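Endo-beta-1,4-glucanase (cellulase B) (Bacillus halodurans, PDB 4V2X) hydrolyses xyloglucan and beta-1,3-1,4-glucans and probably other beta-1,4-glucans, using a family 5 catalytic module joined to Ig-like and CBM46 modules. Local coordinates at residues A[304-308]-A[309-313]; A[284-287]-A[288-292]; A[126-129]-A[130-134]; A[173-176]-A[177-180]. All coordinates share one frame; numbering follows the deposited sequence. Where two conformers were deposited one is given.

In the fold
All four contacts are local ones on, or at the ends of, helices that pack round the eight-stranded parallel barrel of the catalytic module. Interactions 1 and 2 mark the two ends of helix 291-309: its N-cap, E290, within 288-292 and its Schellman end at 309-313, with centres 29 Å apart. Interactions 3 and 4 belong to the neighbouring helices 126-141 and 165-183 and touch each other, L129 CD1 lying 4.1 Å from L179 CD2. Interactions 2 and 3 have centres 44 Å apart, on opposite sides of the chain's centre. A calcium ion bound by D216 and D217 lies about 12 Å from the side chain of R173 in interaction 4.

Interaction 1 (A[304-308]-A[309-313]); sequences VHHTF and VARGI
A Schellman motif ends helix 291-309 here, just before barrel strand 315-320, and F308 and I313 meet across it. G312, with positive phi, is the C-prime residue: I313 N donates to F308 O at 3.0 Å, and G312 N to V309 O. F308 O also accepts from R311 N (2.9 Å), and the two donors reach it from opposite faces of the carbonyl plane. The F308 ring, packed on L252 and L255 of helix 249-262, puts CD1 3.8 Å from I313 CG2. One turn back, the H305 ring swings along the helix with CG opposite its own N (chi1 -175°). Its ND1 lies 3.5 Å from V309 CB, the two side chains crossing near a right angle, and that nitrogen is hydrogen-bonded to R351 O. A leucine in place of H305 would probably leave R351 O without this partner and cost V309 and A310 the flat ring they touch. R311 runs extended from CG to NE back beside T307, the two side chains pointing the same way. One face of its guanidinium lies over T307 CA, and NH1 comes within 3.6 Å of T307 CG2.

Interaction 2 (A[284-287]-A[288-292]); sequences AGYT and RFEEN
The Y286 ring and the E290 carboxylate stand almost perpendicular, their planes 82° apart, where the loop after helix 277-281 leads into helix 291-309. E290 comes to the ring's edge, near its plane, with OE1 3.6 Å from Y286 CE1. N292 reaches the same edge further out, its amide turned 87° to the ring and ND2 3.8 Å from Y286 OH. The glutamate folds back on itself: CG sits between its backbone N and carbonyl carbon (chi1 51°), and a second bend at chi2 returns the carboxylate over the first turn of the helix. E290 OE1 there takes two hydrogen bonds: N292 N (3.1 Å) comes from above the carboxylate plane, and N292 ND2 (3.0 Å) uses the syn lone pair of E290 OE1. OE2 accepts from S293 N. Earlier in the loop, a water donates to G285 O and accepts from R288 N at 3.0 Å. The R288 guanidinium pairs elsewhere, NH1 in a salt bridge with E336 and a hydrogen bond with S393. E290 is thus the N-cap: its negative charge beside the first amides would probably stabilise both the charge and the helix start, while the tyrosine may offer slightly positive ring-edge hydrogens.

Interaction 3 (A[126-129]-A[130-134]); sequences PQFL and NRVDQ
With chi1 at -178°, F128 turns its ring along helix 126-141 toward the next turn, and V132, its CG2 lying opposite the carbonyl carbon, sets that methyl over the ring. The result is a CH-pi contact: V132 CG2 is 4.2 Å from the F128 ring centroid and 21° off the ring normal. R131 approaches the same ring differently. Its chain bends at chi3, bringing NH2 to the edge of the F128 ring, 3.6 Å from CD1, with guanidinium and ring planes 79° apart. One guanidinium face lies over F128 CA, while NE forms a salt bridge with E82. Beneath these side chains the helix is regular: V132 N bonds to F128 O at 3.0 Å, and D133 N to L129 O at 2.8 Å. L129 and D133 face helix 165-183, where D133 OD2 is hydrogen-bonded to H182. This is the first part of the helix in the beta-alpha-beta unit that connects barrel strands 105-108 and 145-149. One ring thus serves two chemistries, an aliphatic methyl over a face and a cationic group at the edge; since an edge offers a cation little attraction, the charge of R131 is probably balanced at least in part by E82, which binds NE.

Interaction 4 (A[173-176]-A[177-180]); sequences RSLW and EQLS
R173 and E177, one turn apart on helix 165-183, are joined by a salt bridge in one of the two conformers modelled for R173, so the bridge may not be permanent. In that conformer R173 starts out extended and bends at chi3 (-83°), which swings its guanidinium across to the glutamate. E177 runs extended beyond CG, its carboxylate plane 73° from that of the guanidinium. R173 NH1 meets E177 OE2 at 2.8 Å, close to the guanidinium plane but on the anti side of the carboxylate. R173 also packs on R173 of the second subunit. Next along the helix, Q178 has CG anti to its carbonyl carbon and is extended beyond it, which carries NE2 back to S174 for two weak hydrogen bonds, to S174 OG (3.1 Å) and to S174 O (3.3 Å). Further partners lie in the loop leading into helix 126-141: D121 O for the serine hydroxyl, Y122 O for NE2 and I124 N for OE1. On the buried side, W176 presents one face to L179. L179 CD1 is 4.1 Å from the centroid of the six-membered ring and 22° off its normal, a CH-pi contact. The indole NE1 bonds to S194 O, and F222 and Y172 make edge-to-face contacts with the rings. An alanine at W176 is likely to open a gap beside L179 and leave S194 O without its indole donor. W176 O accepts from S180 N, and S180 OG lies 2.8 Å from W176 O. Held at both NE2 and OE1, the Q178 amide is likely fixed in rotation and ties this helix to the 121-124 loop.

Interaction 1 (A[304-308]-A[309-313])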
loop_
_atom_site.group_PDB
_atom_site.type_symbol
_atom_site.label_atom_id
_atom_site.label_comp_id
_atom_site.label_asym_id
_atom_site.label_seq_id
_atom_site.Cartn_x
_atom_site.Cartn_y
_atom_site.Cartn_z
ATOM N N VAL A 304 -11.465 8.287 13.781
ATOM C CA VAL A 304 -10.545 9.369 13.477
ATOM C C VAL A 304 -9.637 9.664 14.682
ATOM O O VAL A 304 -8.427 9.821 14.533
ATOM C CB VAL A 304 -11.313 10.635 13.053
ATOM C CG1 VAL A 304 -10.391 11.836 12.943
ATOM C CG2 VAL A 304 -12.020 10.396 11.722
ATOM N N HIS A 305 -10.226 9.719 15.868
ATOM C CA HIS A 305 -9.453 10.013 17.064
ATOM C C HIS A 305 -8.455 8.889 17.363
ATOM O O HIS A 305 -7.277 9.144 17.615
ATOM C CB HIS A 305 -10.366 10.247 18.265
ATOM C CG HIS A 305 -9.617 10.666 19.488
ATOM N ND1 HIS A 305 -9.327 11.983 19.771
ATOM C CD2 HIS A 305 -9.031 9.933 20.460
ATOM C CE1 HIS A 305 -8.628 12.043 20.891
ATOM N NE2 HIS A 305 -8.431 10.811 21.326
ATOM N N HIS A 306 -8.930 7.649 17.324
ATOM C CA HIS A 306 -8.093 6.497 17.618
ATOM C C HIS A 306 -6.941 6.350 16.643
ATOM O O HIS A 306 -5.812 6.050 17.039
ATOM C CB HIS A 306 -8.928 5.218 17.621
ATOM C CG HIS A 306 -8.135 3.993 17.954
ATOM N ND1 HIS A 306 -7.586 3.180 16.988
ATOM C CD2 HIS A 306 -7.779 3.459 19.143
ATOM C CE1 HIS A 306 -6.934 2.188 17.570
ATOM N NE2 HIS A 306 -7.035 2.335 18.878
ATOM N N THR A 307 -7.221 6.571 15.368
ATOM C CA THR A 307 -6.226 6.350 14.331
ATOM C C THR A 307 -5.211 7.492 14.221
ATOM O O THR A 307 -4.033 7.251 13.906
ATOM C CB THR A 307 -6.918 6.111 12.975
ATOM O OG1 THR A 307 -7.889 5.070 13.123
ATOM C CG2 THR A 307 -5.914 5.704 11.911
ATOM N N PHE A 308 -5.656 8.728 14.453
ATOM C CA PHE A 308 -4.798 9.898 14.245
ATOM C C PHE A 308 -4.525 10.665 15.528
ATOM O O PHE A 308 -3.388 10.665 16.014
ATOM C CB PHE A 308 -5.378 10.820 13.167
ATOM C CG PHE A 308 -5.304 10.227 11.791
ATOM C CD1 PHE A 308 -4.081 10.083 11.162
ATOM C CD2 PHE A 308 -6.438 9.771 11.150
ATOM C CE1 PHE A 308 -3.994 9.505 9.908
ATOM C CE2 PHE A 308 -6.355 9.190 9.888
ATOM C CZ PHE A 308 -5.131 9.057 9.271
ATOM N N VAL A 309 -5.560 11.291 16.086
ATOM C CA VAL A 309 -5.378 12.251 17.184
ATOM C C VAL A 309 -4.660 11.632 18.382
ATOM O O VAL A 309 -3.721 12.221 18.917
ATOM C CB VAL A 309 -6.709 12.865 17.668
ATOM C CG1 VAL A 309 -6.455 13.895 18.768
ATOM C CG2 VAL A 309 -7.471 13.508 16.515
ATOM N N ALA A 310 -5.108 10.449 18.799
ATOM C CA ALA A 310 -4.526 9.781 19.963
ATOM C C ALA A 310 -3.072 9.359 19.729
ATOM O O ALA A 310 -2.336 9.114 20.692
ATOM C CB ALA A 310 -5.365 8.576 20.349
ATOM N N ARG A 311 -2.662 9.253 18.466
ATOM C CA ARG A 311 -1.274 8.903 18.115
ATOM C C ARG A 311 -0.424 10.132 17.793
ATOM O O ARG A 311 0.698 9.998 17.295
ATOM C CB ARG A 311 -1.248 7.971 16.905
ATOM C CG ARG A 311 -1.924 6.634 17.107
ATOM C CD ARG A 311 -1.874 5.827 15.815
ATOM N NE ARG A 311 -2.651 4.597 15.912
ATOM C CZ ARG A 311 -3.158 3.917 14.882
ATOM N NH1 ARG A 311 -3.005 4.336 13.625
ATOM N NH2 ARG A 311 -3.849 2.800 15.119
ATOM N N GLY A 312 -0.952 11.321 18.057
ATOM C CA GLY A 312 -0.199 12.553 17.884
ATOM C C GLY A 312 -0.296 13.201 16.518
ATOM O O GLY A 312 0.399 14.177 16.254
ATOM N N ILE A 313 -1.153 12.680 15.644
ATOM C CA ILE A 313 -1.367 13.312 14.349
ATOM C C ILE A 313 -2.661 14.119 14.442
ATOM O O ILE A 313 -3.725 13.537 14.599
ATOM C CB ILE A 313 -1.494 12.278 13.218
ATOM C CG1 ILE A 313 -0.234 11.401 13.143
ATOM C CG2 ILE A 313 -1.748 12.987 11.898
ATOM C CD1 ILE A 313 -0.431 10.111 12.379
#

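Interaction 2 (A[284-287]-A[288-292])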
loop_
_atom_site.group_PDB
_atom_site.type_symbol
_atom_site.label_atom_id
_atom_site.label_comp_id
_atom_site.label_asym_id
_atom_site.label_seq_id
_atom_site.Cartn_x
_atom_site.Cartn_y
_atom_site.Cartn_z
ATOM N N ALA A 284 -35.953 8.834 2.961
ATOM C CA ALA A 284 -36.128 7.575 3.690
ATOM C C ALA A 284 -36.763 7.732 5.082
ATOM O O ALA A 284 -36.709 6.806 5.900
ATOM C CB ALA A 284 -34.800 6.817 3.780
ATOM N N GLY A 285 -37.379 8.884 5.333
ATOM C CA GLY A 285 -38.083 9.128 6.587
ATOM C C GLY A 285 -37.252 9.751 7.685
ATOM O O GLY A 285 -37.763 9.939 8.802
ATOM N N TYR A 286 -35.993 10.084 7.378
ATOM C CA TYR A 286 -35.054 10.621 8.369
ATOM C C TYR A 286 -35.188 12.129 8.462
ATOM O O TYR A 286 -34.302 12.880 8.065
ATOM C CB TYR A 286 -33.613 10.189 8.061
ATOM C CG TYR A 286 -33.401 8.727 8.359
ATOM C CD1 TYR A 286 -33.040 8.308 9.639
ATOM C CD2 TYR A 286 -33.619 7.758 7.387
ATOM C CE1 TYR A 286 -32.872 6.965 9.934
ATOM C CE2 TYR A 286 -33.454 6.416 7.671
ATOM C CZ TYR A 286 -33.079 6.026 8.948
ATOM O OH TYR A 286 -32.923 4.698 9.243
ATOM N N THR A 287 -36.328 12.546 8.997
ATOM C CA THR A 287 -36.650 13.948 9.191
ATOM C C THR A 287 -36.142 14.460 10.535
ATOM O O THR A 287 -36.001 15.665 10.729
ATOM C CB THR A 287 -38.168 14.138 9.136
ATOM O OG1 THR A 287 -38.788 13.295 10.118
ATOM C CG2 THR A 287 -38.691 13.776 7.744
ATOM N N ARG A 288 -35.893 13.540 11.464
ATOM C CA ARG A 288 -35.350 13.880 12.783
ATOM C C ARG A 288 -33.878 13.514 12.864
ATOM O O ARG A 288 -33.430 12.558 12.222
ATOM C CB ARG A 288 -36.090 13.123 13.876
ATOM C CG ARG A 288 -37.574 13.435 13.979
ATOM C CD ARG A 288 -37.831 14.556 14.955
ATOM N NE ARG A 288 -39.241 14.670 15.336
ATOM C CZ ARG A 288 -39.761 15.726 15.961
ATOM N NH1 ARG A 288 -38.997 16.769 16.289
ATOM N NH2 ARG A 288 -41.055 15.746 16.254
ATOM N N PHE A 289 -33.148 14.275 13.675
ATOM C CA PHE A 289 -31.794 13.944 14.081
ATOM C C PHE A 289 -31.898 12.871 15.160
ATOM O O PHE A 289 -32.240 13.168 16.307
ATOM C CB PHE A 289 -31.091 15.199 14.615
ATOM C CG PHE A 289 -29.693 14.950 15.106
ATOM C CD1 PHE A 289 -28.716 14.481 14.239
ATOM C CD2 PHE A 289 -29.351 15.192 16.432
ATOM C CE1 PHE A 289 -27.425 14.233 14.689
ATOM C CE2 PHE A 289 -28.061 14.958 16.883
ATOM C CZ PHE A 289 -27.096 14.483 16.014
ATOM N N GLU A 290 -31.623 11.626 14.790
ATOM C CA GLU A 290 -31.915 10.486 15.661
ATOM C C GLU A 290 -30.694 9.566 15.818
ATOM O O GLU A 290 -29.570 9.977 15.519
ATOM C CB GLU A 290 -33.196 9.765 15.178
ATOM C CG GLU A 290 -33.254 9.380 13.702
ATOM C CD GLU A 290 -32.121 8.476 13.285
ATOM O OE1 GLU A 290 -32.254 7.243 13.445
ATOM O OE2 GLU A 290 -31.090 8.998 12.815
ATOM N N GLU A 291 -30.911 8.351 16.316
ATOM C CA GLU A 291 -29.820 7.460 16.707
ATOM C C GLU A 291 -28.844 7.116 15.582
ATOM O O GLU A 291 -27.646 6.984 15.824
ATOM C CB GLU A 291 -30.359 6.174 17.357
ATOM C CG GLU A 291 -31.309 5.338 16.505
ATOM C CD GLU A 291 -32.777 5.687 16.679
ATOM O OE1 GLU A 291 -33.101 6.833 17.059
ATOM O OE2 GLU A 291 -33.614 4.793 16.434
ATOM N N ASN A 292 -29.338 6.955 14.363
ATOM C CA ASN A 292 -28.441 6.673 13.255
ATOM C C ASN A 292 -27.474 7.826 12.973
ATOM O O ASN A 292 -26.282 7.590 12.767
ATOM C CB ASN A 292 -29.218 6.283 12.005
ATOM C CG ASN A 292 -29.745 4.870 12.084
ATOM O OD1 ASN A 292 -29.021 3.921 11.802
ATOM N ND2 ASN A 292 -30.991 4.717 12.504
HETATM O O HOH W 1 -36.503 10.603 11.621
#

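Interaction 3 (A[126-129]-A[130-134])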
loop_
_atom_site.group_PDB
_atom_site.type_symbol
_atom_site.label_atom_id
_atom_site.label_comp_id
_atom_site.label_asym_id
_atom_site.label_seq_id
_atom_site.Cartn_x
_atom_site.Cartn_y
_atom_site.Cartn_z
ATOM N N PRO A 126 -1.034 34.640 -13.783
ATOM C CA PRO A 126 -0.541 35.479 -12.677
ATOM C C PRO A 126 -1.593 36.407 -12.071
ATOM O O PRO A 126 -1.498 36.772 -10.898
ATOM C CB PRO A 126 0.585 36.313 -13.315
ATOM C CG PRO A 126 0.781 35.807 -14.683
ATOM C CD PRO A 126 -0.325 34.884 -15.056
ATOM N N GLN A 127 -2.578 36.800 -12.868
ATOM C CA GLN A 127 -3.619 37.708 -12.405
ATOM C C GLN A 127 -4.528 36.988 -11.423
ATOM O O GLN A 127 -4.869 37.505 -10.359
ATOM C CB GLN A 127 -4.428 38.244 -13.590
ATOM C CG GLN A 127 -3.772 39.416 -14.313
ATOM C CD GLN A 127 -2.494 39.055 -15.048
ATOM O OE1 GLN A 127 -2.524 38.398 -16.088
ATOM N NE2 GLN A 127 -1.360 39.505 -14.522
ATOM N N PHE A 128 -4.907 35.777 -11.788
ATOM C CA PHE A 128 -5.695 34.932 -10.900
ATOM C C PHE A 128 -4.922 34.652 -9.619
ATOM O O PHE A 128 -5.435 34.848 -8.528
ATOM C CB PHE A 128 -6.056 33.639 -11.601
ATOM C CG PHE A 128 -6.909 32.728 -10.772
ATOM C CD1 PHE A 128 -8.242 33.028 -10.550
ATOM C CD2 PHE A 128 -6.378 31.572 -10.214
ATOM C CE1 PHE A 128 -9.039 32.191 -9.778
ATOM C CE2 PHE A 128 -7.172 30.724 -9.454
ATOM C CZ PHE A 128 -8.503 31.037 -9.238
ATOM N N LEU A 129 -3.675 34.213 -9.754
ATOM C CA LEU A 129 -2.829 33.968 -8.588
ATOM C C LEU A 129 -2.698 35.195 -7.679
ATOM O O LEU A 129 -2.758 35.073 -6.457
ATOM C CB LEU A 129 -1.446 33.457 -9.015
ATOM C CG LEU A 129 -0.472 33.041 -7.905
ATOM C CD1 LEU A 129 -1.105 32.020 -6.972
ATOM C CD2 LEU A 129 0.809 32.489 -8.514
ATOM N N ASN A 130 -2.530 36.383 -8.258
ATOM C CA ASN A 130 -2.449 37.585 -7.430
ATOM C C ASN A 130 -3.745 37.867 -6.655
ATOM O O ASN A 130 -3.698 38.353 -5.529
ATOM C CB ASN A 130 -2.030 38.804 -8.259
ATOM C CG ASN A 130 -0.527 38.859 -8.491
ATOM O OD1 ASN A 130 0.253 38.413 -7.650
ATOM N ND2 ASN A 130 -0.114 39.414 -9.627
ATOM N N ARG A 131 -4.892 37.554 -7.245
ATOM C CA ARG A 131 -6.164 37.728 -6.545
ATOM C C ARG A 131 -6.283 36.748 -5.374
ATOM O O ARG A 131 -6.699 37.135 -4.284
ATOM C CB ARG A 131 -7.339 37.575 -7.508
ATOM C CG ARG A 131 -7.389 38.656 -8.576
ATOM C CD ARG A 131 -8.815 38.931 -9.018
ATOM N NE ARG A 131 -9.450 37.742 -9.591
ATOM C CZ ARG A 131 -9.203 37.264 -10.809
ATOM N NH1 ARG A 131 -8.318 37.847 -11.606
ATOM N NH2 ARG A 131 -9.845 36.181 -11.231
ATOM N N VAL A 132 -5.895 35.492 -5.600
ATOM C CA VAL A 132 -5.858 34.498 -4.523
ATOM C C VAL A 132 -4.895 34.975 -3.435
ATOM O O VAL A 132 -5.217 34.984 -2.248
ATOM C CB VAL A 132 -5.417 33.112 -5.044
ATOM C CG1 VAL A 132 -5.207 32.142 -3.884
ATOM C CG2 VAL A 132 -6.446 32.559 -6.028
ATOM N N ASP A 133 -3.713 35.391 -3.869
ATOM C CA ASP A 133 -2.688 35.911 -2.981
ATOM C C ASP A 133 -3.195 37.062 -2.095
ATOM O O ASP A 133 -2.932 37.100 -0.892
ATOM C CB ASP A 133 -1.517 36.393 -3.838
ATOM C CG ASP A 133 -0.391 36.928 -3.024
ATOM O OD1 ASP A 133 -0.430 38.122 -2.670
ATOM O OD2 ASP A 133 0.548 36.159 -2.761
ATOM N N GLN A 134 -3.909 38.005 -2.699
ATOM C CA GLN A 134 -4.432 39.148 -1.957
ATOM C C GLN A 134 -5.329 38.689 -0.813
ATOM O O GLN A 134 -5.259 39.208 0.301
ATOM C CB GLN A 134 -5.194 40.075 -2.898
ATOM C CG GLN A 134 -5.832 41.292 -2.237
ATOM C CD GLN A 134 -4.827 42.240 -1.613
ATOM O OE1 GLN A 134 -4.448 43.246 -2.221
ATOM N NE2 GLN A 134 -4.393 41.934 -0.396
#

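Interaction 4 (A[173-176]-A[177-180])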
loop_
_atom_site.group_PDB
_atom_site.type_symbol
_atom_site.label_atom_id
_atom_site.label_comp_id
_atom_site.label_asym_id
_atom_site.label_seq_id
_atom_site.Cartn_x
_atom_site.Cartn_y
_atom_site.Cartn_z
ATOM N N ARG A 173 2.591 17.985 -10.410
ATOM C CA ARG A 173 3.918 18.437 -10.002
ATOM C C ARG A 173 4.121 19.906 -10.361
ATOM O O ARG A 173 4.581 20.691 -9.538
ATOM C CB ARG A 173 4.998 17.569 -10.656
ATOM C CG ARG A 173 6.418 18.100 -10.541
ATOM C CD ARG A 173 7.418 17.076 -11.055
ATOM N NE ARG A 173 7.747 16.086 -10.039
ATOM C CZ ARG A 173 8.606 16.306 -9.049
ATOM N NH1 ARG A 173 9.212 17.479 -8.953
ATOM N NH2 ARG A 173 8.853 15.359 -8.156
ATOM N N SER A 174 3.774 20.271 -11.590
ATOM C CA SER A 174 3.964 21.647 -12.039
ATOM C C SER A 174 3.207 22.646 -11.165
ATOM O O SER A 174 3.744 23.684 -10.786
ATOM C CB SER A 174 3.538 21.819 -13.493
ATOM O OG SER A 174 3.660 23.185 -13.857
ATOM N N LEU A 175 1.960 22.327 -10.842
ATOM C CA LEU A 175 1.146 23.240 -10.051
ATOM C C LEU A 175 1.723 23.408 -8.654
ATOM O O LEU A 175 1.846 24.532 -8.171
ATOM C CB LEU A 175 -0.315 22.776 -9.996
ATOM C CG LEU A 175 -1.104 22.871 -11.305
ATOM C CD1 LEU A 175 -2.539 22.418 -11.088
ATOM C CD2 LEU A 175 -1.096 24.274 -11.885
ATOM N N TRP A 176 2.107 22.305 -8.013
ATOM C CA TRP A 176 2.633 22.396 -6.660
ATOM C C TRP A 176 4.045 22.971 -6.612
ATOM O O TRP A 176 4.405 23.611 -5.636
ATOM C CB TRP A 176 2.557 21.058 -5.926
ATOM C CG TRP A 176 1.222 20.891 -5.260
ATOM C CD1 TRP A 176 0.319 19.897 -5.466
ATOM C CD2 TRP A 176 0.631 21.788 -4.313
ATOM N NE1 TRP A 176 -0.797 20.106 -4.688
ATOM C CE2 TRP A 176 -0.628 21.263 -3.971
ATOM C CE3 TRP A 176 1.053 22.979 -3.708
ATOM C CZ2 TRP A 176 -1.477 21.888 -3.058
ATOM C CZ3 TRP A 176 0.207 23.602 -2.804
ATOM C CH2 TRP A 176 -1.040 23.050 -2.483
ATOM N N GLU A 177 4.830 22.753 -7.664
ATOM C CA GLU A 177 6.111 23.452 -7.792
ATOM C C GLU A 177 5.901 24.969 -7.829
ATOM O O GLU A 177 6.564 25.708 -7.101
ATOM C CB GLU A 177 6.876 22.970 -9.033
ATOM C CG GLU A 177 7.575 21.637 -8.820
ATOM C CD GLU A 177 8.267 21.108 -10.061
ATOM O OE1 GLU A 177 8.130 21.718 -11.143
ATOM O OE2 GLU A 177 8.946 20.066 -9.951
ATOM N N GLN A 178 4.952 25.422 -8.644
ATOM C CA GLN A 178 4.648 26.852 -8.769
ATOM C C GLN A 178 4.102 27.467 -7.490
ATOM O O GLN A 178 4.531 28.548 -7.094
ATOM C CB GLN A 178 3.639 27.101 -9.889
ATOM C CG GLN A 178 4.199 26.898 -11.290
ATOM C CD GLN A 178 3.135 27.084 -12.353
ATOM O OE1 GLN A 178 2.732 28.204 -12.642
ATOM N NE2 GLN A 178 2.662 25.988 -12.926
ATOM N N LEU A 179 3.132 26.802 -6.866
ATOM C CA LEU A 179 2.544 27.324 -5.638
ATOM C C LEU A 179 3.541 27.327 -4.494
ATOM O O LEU A 179 3.623 28.304 -3.753
ATOM C CB LEU A 179 1.307 26.519 -5.236
ATOM C CG LEU A 179 0.125 26.646 -6.192
ATOM C CD1 LEU A 179 -0.962 25.645 -5.812
ATOM C CD2 LEU A 179 -0.413 28.066 -6.201
ATOM N N SER A 180 4.282 26.230 -4.342
ATOM C CA SER A 180 5.262 26.131 -3.267
ATOM C C SER A 180 6.313 27.224 -3.421
ATOM O O SER A 180 6.686 27.855 -2.438
ATOM C CB SER A 180 5.893 24.732 -3.194
ATOM O OG SER A 180 6.758 24.464 -4.281
#